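Local coordinates for protein CmeC (Campylobacter jejuni, PDB 4MT4) that probably carries drugs and other efflux substrates across the outer membrane, as a trimeric channel of the outer membrane factor family, at residues K35-W38 with K39-D43; I76-S79 with S80-K84; A94-A97 with I98-S102; M409-Q412 with D413-A417. All blocks are in the same frame, centred on the assembly; numbering follows the deposited sequence.

Contact 1 (K35-W38 with K39-D43); sequences KNWW and KDFDD
Lys39 runs alongside Trp38 and past Asn36 in a short 3-10 turn, residues 37-41, that leads into helix 44-56. Lys39 CG lies 3.8 Å from Trp38 NE1, so the aliphatic part of the lysine follows the NE1-CD1 side of the indole while its extended chain can carry the charged end outward. CG of Trp38 sits between its own backbone N and carbonyl carbon (chi1 60°), which swings the indole back over Asn36; CA of Asn36 rests on one face, 3.6 Å above the ring plane. From Asn36 the amide ND2 reaches Lys39 CD at 3.9 Å. In the backbone, Asp40 N donates to Trp37 O over 3.2 Å, whereas the bonds from Lys39 N to Asn36 O and from Phe41 N to Trp38 O are weak. Large aromatic residues suit the inner side, where Trp37 meets helices 129-195 and 411-445 and Phe41 meets Phe164 edge-to-face. Asp43, the N-cap of the next helix, donates its backbone N-H to a water (N to O 2.7 Å) that in turn donates to Trp38 O, bridging the two segments. In the plane of the Phe41 ring, Trp38 O approaches CD2 at the edge, 3.3 Å away.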
# COMPACT_ATOMS: atom_id res chain seq x y z
N LYS B 35 4.71 -2.95 -31.03
CA LYS B 35 5.13 -3.61 -29.80
C LYS B 35 6.31 -2.91 -29.12
O LYS B 35 6.33 -2.75 -27.91
CB LYS B 35 5.49 -5.07 -30.08
CG LYS B 35 4.33 -5.92 -30.57
CD LYS B 35 3.31 -6.15 -29.46
CE LYS B 35 2.20 -7.09 -29.92
NZ LYS B 35 2.73 -8.43 -30.30
N ASN B 36 7.29 -2.49 -29.92
CA ASN B 36 8.44 -1.76 -29.41
C ASN B 36 8.35 -0.27 -29.75
O ASN B 36 9.20 0.27 -30.47
CB ASN B 36 9.74 -2.35 -29.96
CG ASN B 36 9.69 -2.58 -31.46
OD1 ASN B 36 8.73 -2.20 -32.13
ND2 ASN B 36 10.73 -3.20 -31.99
N TRP B 37 7.33 0.39 -29.21
CA TRP B 37 7.03 1.78 -29.52
C TRP B 37 8.14 2.77 -29.13
O TRP B 37 8.23 3.86 -29.68
CB TRP B 37 5.73 2.19 -28.82
CG TRP B 37 5.65 1.71 -27.40
CD1 TRP B 37 5.10 0.55 -26.96
CD2 TRP B 37 6.17 2.38 -26.25
NE1 TRP B 37 5.23 0.46 -25.59
CE2 TRP B 37 5.88 1.57 -25.13
CE3 TRP B 37 6.84 3.59 -26.04
CZ2 TRP B 37 6.25 1.92 -23.83
CZ3 TRP B 37 7.20 3.94 -24.75
CH2 TRP B 37 6.90 3.11 -23.67
N TRP B 38 8.98 2.37 -28.17
CA TRP B 38 9.97 3.29 -27.62
C TRP B 38 11.11 3.60 -28.59
O TRP B 38 11.85 4.57 -28.40
CB TRP B 38 10.54 2.72 -26.32
CG TRP B 38 11.22 1.39 -26.48
CD1 TRP B 38 12.53 1.18 -26.81
CD2 TRP B 38 10.63 0.10 -26.31
NE1 TRP B 38 12.78 -0.17 -26.86
CE2 TRP B 38 11.63 -0.85 -26.56
CE3 TRP B 38 9.35 -0.34 -25.98
CZ2 TRP B 38 11.40 -2.22 -26.49
CZ3 TRP B 38 9.11 -1.70 -25.91
CH2 TRP B 38 10.13 -2.63 -26.16
N LYS B 39 11.25 2.78 -29.63
CA LYS B 39 12.31 2.98 -30.61
C LYS B 39 11.99 4.11 -31.58
O LYS B 39 12.84 4.52 -32.37
CB LYS B 39 12.57 1.69 -31.40
CG LYS B 39 13.19 0.57 -30.57
CD LYS B 39 13.63 -0.59 -31.45
CE LYS B 39 14.36 -1.65 -30.63
NZ LYS B 39 14.85 -2.77 -31.47
N ASP B 40 10.76 4.62 -31.51
CA ASP B 40 10.34 5.72 -32.38
C ASP B 40 10.83 7.07 -31.86
O ASP B 40 10.59 8.10 -32.48
CB ASP B 40 8.81 5.73 -32.52
CG ASP B 40 8.30 4.62 -33.42
OD1 ASP B 40 9.01 4.26 -34.38
OD2 ASP B 40 7.19 4.11 -33.16
N PHE B 41 11.53 7.04 -30.73
CA PHE B 41 12.16 8.25 -30.20
C PHE B 41 13.52 8.47 -30.86
O PHE B 41 14.15 9.51 -30.66
CB PHE B 41 12.32 8.16 -28.68
CG PHE B 41 11.03 8.35 -27.93
CD1 PHE B 41 10.46 9.61 -27.82
CD2 PHE B 41 10.40 7.28 -27.32
CE1 PHE B 41 9.28 9.79 -27.12
CE2 PHE B 41 9.22 7.46 -26.63
CZ PHE B 41 8.66 8.71 -26.52
N ASP B 42 13.95 7.48 -31.64
CA ASP B 42 15.22 7.52 -32.36
C ASP B 42 16.39 7.78 -31.41
O ASP B 42 17.31 8.53 -31.72
CB ASP B 42 15.17 8.60 -33.45
CG ASP B 42 13.88 8.55 -34.26
OD1 ASP B 42 13.37 7.44 -34.51
OD2 ASP B 42 13.38 9.63 -34.64
N ASP B 43 16.34 7.13 -30.25
CA ASP B 43 17.37 7.28 -29.22
C ASP B 43 17.99 5.92 -28.91
O ASP B 43 17.35 5.07 -28.29
CB ASP B 43 16.78 7.91 -27.96
CG ASP B 43 17.84 8.40 -26.99
OD1 ASP B 43 18.98 7.88 -27.02
OD2 ASP B 43 17.53 9.30 -26.18
O HOH W 1 14.53 5.43 -29.11

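Contact 2 (I76-S79 with S80-K84); sequences IDFS and SLLPK
A type I beta turn from Ser79 to Leu82 carries the chain out of helix 58-79 toward strand 84-96, the passage from the helical part of the channel to its beta barrel. Leu82 N closes the turn on Ser79 O at 3.1 Å, and Leu81 N donates to Phe78 O at 3.2 Å. Both donors stand well above the plane of the carbonyl they use, 54° out of it, in keeping with the tight curl of i+3 to i bonds. A third bond of this kind, Ser80 N to Asp77 O, is weak.

Phe78 supplies the apolar side. With CG anti to the backbone N (chi1 175°), its ring reaches forward along the chain, where CD1 meets Leu81 CD1 at 4.1 Å and CE2 meets Leu82 CD1 at 4.0 Å. Leu81 crosses the phenylalanine at about a right angle, and two branched leucines give methyl groups to different parts of one ring. On the polar side, small serines fit close to the backbone. Ser80 OG shares a water with Asp77 OD1, which accepts from it over 2.9 Å, while Asp77 OD2 is bonded to Ser137 and Gln73. Lys84 bends back until CE is 3.2 Å from Ser79 O, and its NZ forms a salt bridge with Glu339 of the second subunit.

Leu81 and Ser80 lean on Tyr130 of helix 129-195, Lys84 pairs its backbone with Ser121 of strand 109-124, and Leu82 packs on Trp337 of the second subunit.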
# COMPACT_ATOMS: atom_id res chain seq x y z
N ILE B 76 -1.57 -28.53 -10.04
CA ILE B 76 -2.04 -29.18 -8.82
C ILE B 76 -3.53 -29.51 -8.91
O ILE B 76 -3.95 -30.62 -8.57
CB ILE B 76 -1.81 -28.29 -7.58
CG1 ILE B 76 -0.31 -28.06 -7.36
CG2 ILE B 76 -2.43 -28.91 -6.35
CD1 ILE B 76 -0.00 -27.15 -6.19
N ASP B 77 -4.31 -28.55 -9.39
CA ASP B 77 -5.76 -28.71 -9.47
C ASP B 77 -6.20 -29.62 -10.61
O ASP B 77 -7.30 -30.16 -10.59
CB ASP B 77 -6.43 -27.34 -9.61
CG ASP B 77 -6.35 -26.52 -8.34
OD1 ASP B 77 -6.32 -27.12 -7.24
OD2 ASP B 77 -6.32 -25.27 -8.43
N PHE B 78 -5.33 -29.78 -11.61
CA PHE B 78 -5.61 -30.70 -12.70
C PHE B 78 -5.54 -32.14 -12.21
O PHE B 78 -6.28 -33.01 -12.68
CB PHE B 78 -4.64 -30.50 -13.87
CG PHE B 78 -4.81 -31.50 -14.98
CD1 PHE B 78 -5.79 -31.32 -15.94
CD2 PHE B 78 -3.99 -32.62 -15.07
CE1 PHE B 78 -5.95 -32.24 -16.97
CE2 PHE B 78 -4.15 -33.54 -16.09
CZ PHE B 78 -5.13 -33.35 -17.04
N SER B 79 -4.63 -32.39 -11.27
CA SER B 79 -4.40 -33.73 -10.76
C SER B 79 -5.62 -34.26 -10.00
O SER B 79 -5.83 -35.47 -9.92
CB SER B 79 -3.18 -33.74 -9.84
OG SER B 79 -3.42 -32.99 -8.66
N SER B 80 -6.42 -33.35 -9.47
CA SER B 80 -7.59 -33.73 -8.69
C SER B 80 -8.73 -34.29 -9.55
O SER B 80 -9.76 -34.72 -9.03
CB SER B 80 -8.09 -32.53 -7.88
OG SER B 80 -7.10 -32.09 -6.98
N LEU B 81 -8.53 -34.28 -10.86
CA LEU B 81 -9.50 -34.83 -11.80
C LEU B 81 -9.22 -36.31 -12.06
O LEU B 81 -9.97 -36.98 -12.78
CB LEU B 81 -9.47 -34.06 -13.12
CG LEU B 81 -9.68 -32.55 -13.05
CD1 LEU B 81 -9.51 -31.92 -14.43
CD2 LEU B 81 -11.04 -32.21 -12.47
N LEU B 82 -8.14 -36.82 -11.48
CA LEU B 82 -7.68 -38.17 -11.77
C LEU B 82 -7.54 -39.00 -10.49
O LEU B 82 -7.29 -38.46 -9.42
CB LEU B 82 -6.34 -38.11 -12.51
CG LEU B 82 -6.34 -37.36 -13.85
CD1 LEU B 82 -4.92 -37.04 -14.29
CD2 LEU B 82 -7.05 -38.19 -14.91
N PRO B 83 -7.71 -40.33 -10.61
CA PRO B 83 -7.57 -41.23 -9.46
C PRO B 83 -6.15 -41.27 -8.91
O PRO B 83 -5.18 -41.32 -9.68
CB PRO B 83 -7.97 -42.60 -10.03
CG PRO B 83 -7.72 -42.48 -11.50
CD PRO B 83 -8.07 -41.06 -11.84
N LYS B 84 -6.02 -41.25 -7.59
CA LYS B 84 -4.72 -41.27 -6.93
C LYS B 84 -4.33 -42.69 -6.53
O LYS B 84 -5.17 -43.47 -6.08
CB LYS B 84 -4.74 -40.35 -5.71
CG LYS B 84 -5.12 -38.92 -6.03
CD LYS B 84 -4.12 -38.29 -6.98
CE LYS B 84 -4.53 -36.87 -7.36
NZ LYS B 84 -4.68 -36.00 -6.17
O HOH W 2 -8.23 -29.20 -6.60

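Contact 3 (A94-A97 with I98-S102); sequences AKTA and INAPS
Thr96 and Ala100 make the central apolar touch of a type I beta turn, Ala97 to Ala100, in which strand 84-96 gives way to the loop at the end of the barrel. The threonine methyl CG2 lies 3.8 Å from Ala100 CB. It is directed there because CG2 stands anti to the backbone N of Thr96, with OG1 anti to the carbonyl carbon, beside the backbone N (chi1 -62°). Ala97 CB adds a looser approach to Ala100 CB at 4.3 Å. Methyl-sized groups suit the place, letting Thr96 and Ala97 meet Ala100 where the chain turns.

Polar contacts are sparse. Ala100 N bonds to Ala97 O over 3.4 Å, a weak bond that nevertheless closes the turn, and Ala97 O also accepts from ND2 of Asn103, so one carbonyl serves two donors. Ser102 brings its hydroxyl OG beside the methyl side of Thr96, 4.0 Å from CG2, a van der Waals touch. Asn99 points its CB away from the strand; its ND2 is bonded to Ser321 of the second subunit. Lys95 touches a bound C8E detergent.

Within the chain, Thr96 and Ala94 pair by backbone bonds with Ser109 and Gly111 of strand 109-124, and Ile98 rests on Val108. Ala94 and Lys95 pair antiparallel with a strand of the second subunit, so the sheet continues through the trimer interface.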
# COMPACT_ATOMS: atom_id res chain seq x y z
N ALA B 94 -1.79 -56.11 19.43
CA ALA B 94 -2.79 -55.65 20.39
C ALA B 94 -3.14 -56.70 21.44
O ALA B 94 -3.30 -57.88 21.14
CB ALA B 94 -4.06 -55.23 19.65
N LYS B 95 -3.24 -56.25 22.69
CA LYS B 95 -3.78 -57.07 23.75
C LYS B 95 -5.26 -56.76 23.91
O LYS B 95 -5.63 -55.79 24.57
CB LYS B 95 -3.05 -56.84 25.07
CG LYS B 95 -3.61 -57.66 26.23
CD LYS B 95 -2.86 -57.43 27.53
CE LYS B 95 -3.36 -56.20 28.27
NZ LYS B 95 -2.66 -56.03 29.57
N THR B 96 -6.10 -57.57 23.29
CA THR B 96 -7.54 -57.37 23.36
C THR B 96 -8.06 -57.86 24.71
O THR B 96 -7.82 -59.00 25.10
CB THR B 96 -8.27 -58.09 22.22
OG1 THR B 96 -7.85 -57.54 20.96
CG2 THR B 96 -9.78 -57.92 22.35
N ALA B 97 -8.76 -56.98 25.41
CA ALA B 97 -9.26 -57.28 26.75
C ALA B 97 -10.29 -58.40 26.73
O ALA B 97 -10.89 -58.69 25.69
CB ALA B 97 -9.85 -56.04 27.38
N ILE B 98 -10.48 -59.04 27.88
CA ILE B 98 -11.49 -60.08 28.02
C ILE B 98 -12.89 -59.48 27.91
O ILE B 98 -13.80 -60.09 27.34
CB ILE B 98 -11.36 -60.81 29.38
CG1 ILE B 98 -9.92 -61.27 29.60
CG2 ILE B 98 -12.32 -61.99 29.45
CD1 ILE B 98 -9.70 -61.96 30.93
N ASN B 99 -13.05 -58.28 28.45
CA ASN B 99 -14.34 -57.61 28.49
C ASN B 99 -14.67 -56.88 27.20
O ASN B 99 -15.75 -56.29 27.07
CB ASN B 99 -14.39 -56.64 29.67
CG ASN B 99 -14.31 -57.34 31.01
OD1 ASN B 99 -14.81 -58.46 31.17
ND2 ASN B 99 -13.69 -56.69 31.99
N ALA B 100 -13.75 -56.90 26.25
CA ALA B 100 -14.00 -56.29 24.94
C ALA B 100 -15.05 -57.10 24.19
O ALA B 100 -14.94 -58.32 24.10
CB ALA B 100 -12.71 -56.20 24.14
N PRO B 101 -16.07 -56.42 23.65
CA PRO B 101 -17.19 -57.05 22.94
C PRO B 101 -16.76 -57.92 21.77
O PRO B 101 -17.47 -58.85 21.39
CB PRO B 101 -18.01 -55.85 22.45
CG PRO B 101 -17.66 -54.74 23.38
CD PRO B 101 -16.22 -54.95 23.71
N SER B 102 -15.59 -57.63 21.20
CA SER B 102 -15.08 -58.39 20.07
C SER B 102 -14.41 -59.69 20.53
O SER B 102 -14.16 -60.59 19.72
CB SER B 102 -14.09 -57.55 19.27
OG SER B 102 -13.01 -57.11 20.08

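Contact 4 (M409-Q412 with D413-A417); sequences MSLQ and DYLEA
Leu411 and Leu415, one helical turn apart, form the tightly packed side of the first two turns of helix 411-445. Leu411 CD1 reaches Leu415 CG at 3.9 Å, and the same methyl comes to the edge of the Tyr414 ring, 4.3 Å from CD2. Leu411 gets there because CG lies anti to its backbone N (chi1 175°), which brings the branched end forward although its CB starts away from the next turn. Behind these groups Leu415 N donates to Leu411 O over 2.8 Å in a nearly straight bond. Leucine and tyrosine suit this side, which faces helices 129-195 and 339-405; Tyr414 stacks on Tyr404 of the latter. Close packing extends to Met409, whose CG lies 3.7 Å from Asp413 CB, the two side chains crossing at about a right angle; Met409 also touches Tyr202 of the third subunit.

The more open side is polar. Ser410, an exposed residue, is the N-cap: its OG accepts from Asp413 N at 3.3 Å with an N-H...O angle of 160°, occupying an amide that has no preceding turn to bond to. A short hydroxyl can reach that amide, and Asp413 near the helix start would probably be favoured by the dipole. Gln412 meets Glu416 of the second subunit. This capped start, joined by a short turn to helix 339-405, makes an antiparallel helical hairpin, consistent with the coiled-coil tunnel of outer membrane factors.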
# COMPACT_ATOMS: atom_id res chain seq x y z
N MET B 409 22.27 50.68 -18.71
CA MET B 409 21.34 49.88 -17.93
C MET B 409 21.96 49.50 -16.59
O MET B 409 23.13 49.12 -16.51
CB MET B 409 20.93 48.62 -18.70
CG MET B 409 19.98 47.71 -17.91
SD MET B 409 19.40 46.28 -18.85
CE MET B 409 18.41 47.08 -20.11
N SER B 410 21.16 49.61 -15.53
CA SER B 410 21.62 49.25 -14.19
C SER B 410 21.94 47.76 -14.10
O SER B 410 21.39 46.96 -14.86
CB SER B 410 20.56 49.62 -13.15
OG SER B 410 19.39 48.84 -13.32
N LEU B 411 22.84 47.41 -13.19
CA LEU B 411 23.21 46.02 -12.98
C LEU B 411 22.01 45.18 -12.57
O LEU B 411 21.85 44.04 -13.01
CB LEU B 411 24.31 45.92 -11.91
CG LEU B 411 24.73 44.51 -11.48
CD1 LEU B 411 25.38 43.76 -12.64
CD2 LEU B 411 25.66 44.57 -10.28
N GLN B 412 21.16 45.76 -11.73
CA GLN B 412 19.95 45.10 -11.25
C GLN B 412 19.02 44.69 -12.38
O GLN B 412 18.54 43.56 -12.43
CB GLN B 412 19.22 46.01 -10.27
CG GLN B 412 17.88 45.47 -9.79
CD GLN B 412 17.18 46.42 -8.85
OE1 GLN B 412 17.77 47.38 -8.36
NE2 GLN B 412 15.90 46.16 -8.59
N ASP B 413 18.77 45.62 -13.30
CA ASP B 413 17.94 45.34 -14.47
C ASP B 413 18.59 44.31 -15.38
O ASP B 413 17.90 43.51 -16.01
CB ASP B 413 17.66 46.63 -15.25
CG ASP B 413 16.55 47.46 -14.64
OD1 ASP B 413 16.20 47.23 -13.46
OD2 ASP B 413 16.02 48.35 -15.34
N TYR B 414 19.91 44.32 -15.43
CA TYR B 414 20.65 43.38 -16.27
C TYR B 414 20.60 41.96 -15.71
O TYR B 414 20.38 41.00 -16.44
CB TYR B 414 22.10 43.83 -16.44
CG TYR B 414 22.99 42.79 -17.08
CD1 TYR B 414 22.77 42.37 -18.39
CD2 TYR B 414 24.06 42.25 -16.39
CE1 TYR B 414 23.58 41.42 -18.98
CE2 TYR B 414 24.88 41.30 -16.97
CZ TYR B 414 24.63 40.89 -18.27
OH TYR B 414 25.45 39.95 -18.86
N LEU B 415 20.79 41.84 -14.40
CA LEU B 415 20.73 40.55 -13.72
C LEU B 415 19.34 39.94 -13.81
O LEU B 415 19.19 38.72 -13.93
CB LEU B 415 21.15 40.69 -12.25
CG LEU B 415 22.59 41.09 -11.98
CD1 LEU B 415 22.84 41.19 -10.48
CD2 LEU B 415 23.56 40.11 -12.63
N GLU B 416 18.33 40.80 -13.76
CA GLU B 416 16.94 40.37 -13.85
C GLU B 416 16.62 39.79 -15.22
O GLU B 416 16.01 38.73 -15.33
CB GLU B 416 16.00 41.53 -13.54
CG GLU B 416 14.53 41.24 -13.84
CD GLU B 416 13.63 42.43 -13.56
OE1 GLU B 416 13.94 43.22 -12.64
OE2 GLU B 416 12.61 42.58 -14.27
N ALA B 417 17.05 40.48 -16.27
CA ALA B 417 16.80 40.04 -17.64
C ALA B 417 17.48 38.71 -17.91
O ALA B 417 16.95 37.86 -18.62
CB ALA B 417 17.29 41.10 -18.63

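Overall arrangement
All four contacts are local, yet they lie at very different levels of one elongated channel. Contacts 3 and 4 are farthest apart, their centres about 113 Å from each other, at the barrel loop and the start of a long helix; contacts 1 and 2 fall between. Contact 2 is a surface contact, and the other three are partly buried. Contacts 2 and 3 concern the two ends of strand 84-96 and both touch the second subunit; contact 4 touches the second and third, whereas contact 1 meets no other chain. Chemistry follows place: bulky aromatics of a 3-10 turn packed against long helices in contact 1, a shared water in contact 2, small methyl groups in contact 3, and a serine-capped helix start with a leucine pair in contact 4.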